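Local structure of catabolite control protein A (Lactococcus lactis, 2O20) at residues K133-L138 against D154-S159; G298-R303 against N317-D322. The protein probably acts as a global transcriptional regulator of carbon catabolite repression and activation, binding DNA as a member of the LacI family. The protein carries 1 engineered substitution. One frame throughout, in Å; residues are numbered along the deposited sequence.

Interaction 1: residues K133-L138 against D154-S159; sequences KIRTSL and DKEIPS
Arg135 on a helix and Ile157 on a loop mark the closest backbone approach of these two segments, their CA atoms 9.1 Å apart. Residues 133-138 belong to helix 132-141; residues 154-159 end the loop that leads from strand 145-148 into strand 159-161. The helix comes before strand 145-148 and the loop after it, so the contact bridges the two ends of a helix-strand-loop passage in a periplasmic-binding-protein-like domain, and at this spacing side chains alone join them.

Arg135 carries the helix side of the contact. With CG anti to the backbone N (chi1 -176°), its chain leaves the helix toward the loop. The stem lies against the isoleucine, Arg135 CG meeting Ile157 CD1 at 4.1 Å, and the bend at chi3 carries the guanidinium beyond it toward the carboxylates. A long side chain, greasy along its stem and charged at its end, suits this boundary, since Ile157 also packs on Leu130, Val145 and Leu147.

Farther out the contact turns electrostatic. Asp154 OD2 stands 3.8 Å from Arg135 NE, a long salt bridge in which the oxygen lies well out of the guanidinium plane, the two flat groups being 58° apart. Glu156 OE2 lies at the guanidinium edge, near its plane, but 4.2 Å from Arg135 NE is too far for a salt bridge. The stronger partners of Arg135 are Glu132, one turn back on its own helix, and Asp152 of the loop, whose OD2 also accepts from the backbone N of Ile157.

The positive charge would probably lessen the repulsion among these four carboxylates and help keep them ionised. Toward Asp154, off the plane, and Glu156, too distant, its attraction is diffuse rather than directional.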
# COMPACT_ATOMS: atom_id res chain seq x y z
N LYS D 133 20.32 -10.10 -18.59
CA LYS D 133 19.68 -11.41 -18.72
C LYS D 133 18.23 -11.19 -19.17
O LYS D 133 17.79 -11.76 -20.17
CB LYS D 133 19.69 -12.18 -17.40
CG LYS D 133 21.07 -12.58 -16.87
CD LYS D 133 20.94 -13.67 -15.79
CE LYS D 133 22.28 -14.10 -15.21
NZ LYS D 133 22.31 -15.56 -14.85
N ILE D 134 17.53 -10.33 -18.43
CA ILE D 134 16.12 -9.99 -18.69
C ILE D 134 15.97 -9.31 -20.07
O ILE D 134 15.14 -9.71 -20.89
CB ILE D 134 15.54 -9.06 -17.56
CG1 ILE D 134 15.87 -9.58 -16.15
CG2 ILE D 134 14.03 -8.91 -17.67
CD1 ILE D 134 15.41 -11.01 -15.83
N ARG D 135 16.80 -8.29 -20.33
CA ARG D 135 16.76 -7.59 -21.62
C ARG D 135 16.92 -8.54 -22.81
O ARG D 135 16.24 -8.39 -23.82
CB ARG D 135 17.84 -6.50 -21.69
CG ARG D 135 17.77 -5.67 -22.98
CD ARG D 135 19.03 -4.87 -23.25
NE ARG D 135 19.09 -3.69 -22.39
CZ ARG D 135 19.71 -3.63 -21.21
NH1 ARG D 135 20.37 -4.68 -20.73
NH2 ARG D 135 19.69 -2.50 -20.51
N THR D 136 17.83 -9.50 -22.69
CA THR D 136 18.04 -10.47 -23.77
C THR D 136 16.89 -11.48 -23.85
O THR D 136 16.46 -11.84 -24.94
CB THR D 136 19.38 -11.23 -23.61
OG1 THR D 136 20.46 -10.28 -23.52
CG2 THR D 136 19.61 -12.16 -24.79
N SER D 137 16.41 -11.93 -22.69
CA SER D 137 15.19 -12.74 -22.61
C SER D 137 14.10 -12.10 -23.46
O SER D 137 13.52 -12.74 -24.33
CB SER D 137 14.73 -12.91 -21.16
OG SER D 137 15.77 -13.39 -20.33
N LEU D 138 13.84 -10.81 -23.22
CA LEU D 138 12.81 -10.05 -23.95
C LEU D 138 13.11 -9.87 -25.44
O LEU D 138 12.21 -9.83 -26.27
CB LEU D 138 12.60 -8.68 -23.29
CG LEU D 138 12.03 -8.78 -21.86
CD1 LEU D 138 12.26 -7.50 -21.07
CD2 LEU D 138 10.54 -9.13 -21.93
N ASP D 154 20.25 1.99 -23.57
CA ASP D 154 20.34 2.13 -25.02
C ASP D 154 19.21 3.03 -25.54
O ASP D 154 19.33 3.63 -26.60
CB ASP D 154 20.28 0.76 -25.69
CG ASP D 154 21.31 -0.21 -25.13
OD1 ASP D 154 22.49 0.19 -24.95
OD2 ASP D 154 20.93 -1.37 -24.85
N LYS D 155 18.13 3.12 -24.77
CA LYS D 155 16.95 3.92 -25.11
C LYS D 155 16.25 3.42 -26.36
O LYS D 155 15.69 4.20 -27.12
CB LYS D 155 17.29 5.42 -25.25
CG LYS D 155 17.83 6.08 -23.98
CD LYS D 155 16.73 6.37 -22.95
CE LYS D 155 15.90 7.60 -23.35
NZ LYS D 155 14.74 7.83 -22.45
N GLU D 156 16.26 2.10 -26.56
CA GLU D 156 15.46 1.49 -27.63
C GLU D 156 14.12 0.95 -27.09
O GLU D 156 13.09 1.02 -27.76
CB GLU D 156 16.28 0.41 -28.37
CG GLU D 156 16.41 -0.98 -27.69
CD GLU D 156 17.77 -1.25 -27.06
OE1 GLU D 156 18.79 -0.97 -27.74
OE2 GLU D 156 17.82 -1.75 -25.91
N ILE D 157 14.12 0.43 -25.86
CA ILE D 157 12.91 -0.17 -25.29
C ILE D 157 11.96 0.96 -24.88
O ILE D 157 12.38 1.90 -24.21
CB ILE D 157 13.24 -1.05 -24.09
CG1 ILE D 157 14.23 -2.15 -24.50
CG2 ILE D 157 11.97 -1.69 -23.51
CD1 ILE D 157 14.84 -2.89 -23.33
N PRO D 158 10.68 0.89 -25.31
CA PRO D 158 9.71 1.90 -24.86
C PRO D 158 9.65 2.10 -23.34
O PRO D 158 9.77 1.14 -22.58
CB PRO D 158 8.39 1.39 -25.44
CG PRO D 158 8.80 0.61 -26.65
CD PRO D 158 10.07 -0.08 -26.24
N SER D 159 9.45 3.34 -22.90
CA SER D 159 9.39 3.67 -21.47
C SER D 159 8.54 4.91 -21.18
O SER D 159 8.35 5.77 -22.03
CB SER D 159 10.80 3.83 -20.89
OG SER D 159 11.39 5.09 -21.20

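Interaction 2: residues G298-R303 against N317-D322; sequences GAVAMR and NQLVLD
Apolar packing carries this contact, and Val300 meets both partners. Its two methyl groups divide the work: CG1 touches Leu319 CD1 at 3.6 Å, and CG2 faces Leu321 CD1 at 4.2 Å. With CG1 anti to the backbone N (chi1 168°), the branches of Val300 spread along the opposing segment, CG1 toward Leu319 and CG2 toward Leu321. Leu319 lies obliquely to the valine, whereas Leu321 slides past it in the opposite direction. Leu319 offers CD1 to the helix, while Leu321 brings both of its methyls near Val300 CG2. The short, branched valine fits where the helix comes close, its CA 8.5 Å from that of Leu319; the longer leucines span the rest of the gap.

Helix 294-309 here packs against strand 318-320, an outermost strand of the parallel sheet within this chain, giving the helix-on-sheet layering of the α/β Rossmann-like lobe in LacI-family core domains. Leu319 and Leu321, two residues apart, point to the same side of the extended chain. Val160 of the neighbouring strand 159-161 touches both Val300 and Leu321.

Polar bonding takes other routes. Along the helix, Met302 N donates to Gly298 O at 2.9 Å. The polar bonds of Gln318 run to the loop 154-158 and to Ser159: its NE2 donates to the backbone O of Ile157, while its OE1 receives Lys155 NZ and Ser159 OG.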
# COMPACT_ATOMS: atom_id res chain seq x y z
N GLY D 298 1.05 4.54 -15.60
CA GLY D 298 0.45 3.25 -15.98
C GLY D 298 -0.51 3.33 -17.19
O GLY D 298 -0.42 2.52 -18.12
N ALA D 299 -1.43 4.29 -17.17
CA ALA D 299 -2.39 4.47 -18.26
C ALA D 299 -1.68 4.79 -19.57
O ALA D 299 -1.97 4.19 -20.62
CB ALA D 299 -3.41 5.55 -17.91
N VAL D 300 -0.73 5.71 -19.51
CA VAL D 300 0.03 6.13 -20.70
C VAL D 300 0.82 4.95 -21.25
O VAL D 300 0.86 4.74 -22.46
CB VAL D 300 0.92 7.39 -20.42
CG1 VAL D 300 1.90 7.64 -21.53
CG2 VAL D 300 0.04 8.62 -20.23
N ALA D 301 1.43 4.17 -20.35
CA ALA D 301 2.18 2.98 -20.74
C ALA D 301 1.29 1.95 -21.40
O ALA D 301 1.68 1.32 -22.40
CB ALA D 301 2.84 2.37 -19.53
N MET D 302 0.11 1.73 -20.85
CA MET D 302 -0.78 0.69 -21.39
C MET D 302 -1.37 1.13 -22.77
O MET D 302 -1.56 0.30 -23.68
CB MET D 302 -1.86 0.31 -20.36
CG MET D 302 -2.66 -0.91 -20.73
SD MET D 302 -1.73 -2.47 -20.93
CE MET D 302 -2.17 -2.89 -22.61
N ARG D 303 -1.59 2.43 -22.94
CA ARG D 303 -2.00 2.99 -24.24
C ARG D 303 -0.96 2.73 -25.32
O ARG D 303 -1.30 2.36 -26.46
CB ARG D 303 -2.28 4.50 -24.13
CG ARG D 303 -3.63 4.82 -23.55
CD ARG D 303 -3.89 6.31 -23.47
NE ARG D 303 -5.01 6.58 -22.57
CZ ARG D 303 -4.98 7.40 -21.53
NH1 ARG D 303 -3.88 8.11 -21.22
NH2 ARG D 303 -6.08 7.53 -20.79
N ASN D 317 8.60 6.73 -28.42
CA ASN D 317 8.52 5.64 -27.42
C ASN D 317 9.23 5.90 -26.08
O ASN D 317 9.14 5.09 -25.18
CB ASN D 317 8.84 4.26 -28.03
CG ASN D 317 10.25 4.14 -28.57
OD1 ASN D 317 11.16 4.81 -28.11
ND2 ASN D 317 10.43 3.26 -29.54
N GLN D 318 9.91 7.05 -25.94
CA GLN D 318 10.48 7.46 -24.65
C GLN D 318 9.64 8.64 -24.12
O GLN D 318 9.92 9.80 -24.42
CB GLN D 318 11.94 7.86 -24.81
CG GLN D 318 12.79 6.86 -25.56
CD GLN D 318 12.92 5.56 -24.83
OE1 GLN D 318 13.36 5.53 -23.69
NE2 GLN D 318 12.53 4.47 -25.48
N LEU D 319 8.59 8.31 -23.37
CA LEU D 319 7.61 9.31 -22.95
C LEU D 319 7.90 9.86 -21.56
O LEU D 319 8.27 9.11 -20.68
CB LEU D 319 6.22 8.69 -22.97
CG LEU D 319 5.75 8.13 -24.33
CD1 LEU D 319 4.34 7.62 -24.19
CD2 LEU D 319 5.85 9.17 -25.43
N VAL D 320 7.75 11.17 -21.39
CA VAL D 320 8.09 11.85 -20.13
C VAL D 320 6.90 12.69 -19.69
O VAL D 320 6.42 13.53 -20.45
CB VAL D 320 9.34 12.73 -20.32
CG1 VAL D 320 9.71 13.47 -19.03
CG2 VAL D 320 10.49 11.90 -20.83
N LEU D 321 6.39 12.41 -18.49
CA LEU D 321 5.21 13.11 -17.99
C LEU D 321 5.62 14.19 -17.00
O LEU D 321 6.63 14.05 -16.31
CB LEU D 321 4.23 12.11 -17.33
CG LEU D 321 3.73 10.91 -18.15
CD1 LEU D 321 2.63 10.18 -17.38
CD2 LEU D 321 3.26 11.32 -19.56
N ASP D 322 4.84 15.26 -16.91
CA ASP D 322 5.18 16.34 -15.97
C ASP D 322 5.05 15.92 -14.50
O ASP D 322 4.32 15.00 -14.18
CB ASP D 322 4.28 17.54 -16.18
CG ASP D 322 4.41 18.15 -17.56
OD1 ASP D 322 5.53 18.14 -18.14
OD2 ASP D 322 3.37 18.62 -18.03

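Overall arrangement
The helices of the two contacts, 132-141 and 294-309, cover opposite sides of one parallel sheet, and the contact centres are about 16 Å apart. Both are surface contacts with no buried residue among those that touch, yet they differ in chemistry. Interaction 1 joins a helix to a loop and mixes a small apolar touch with long-range charge, whereas interaction 2 sets a helix on a strand and is wholly aliphatic. Segments 154-159 and 317-322 connect them directly: Ser159 N lies 2.9 Å from Asn317 O, a probable backbone hydrogen bond where strands 159-161 and 318-320 run side by side. Pro158 also reaches helix 294-309, touching Leu304 and Leu308. Along the chain, interaction 1 closes before interaction 2 opens.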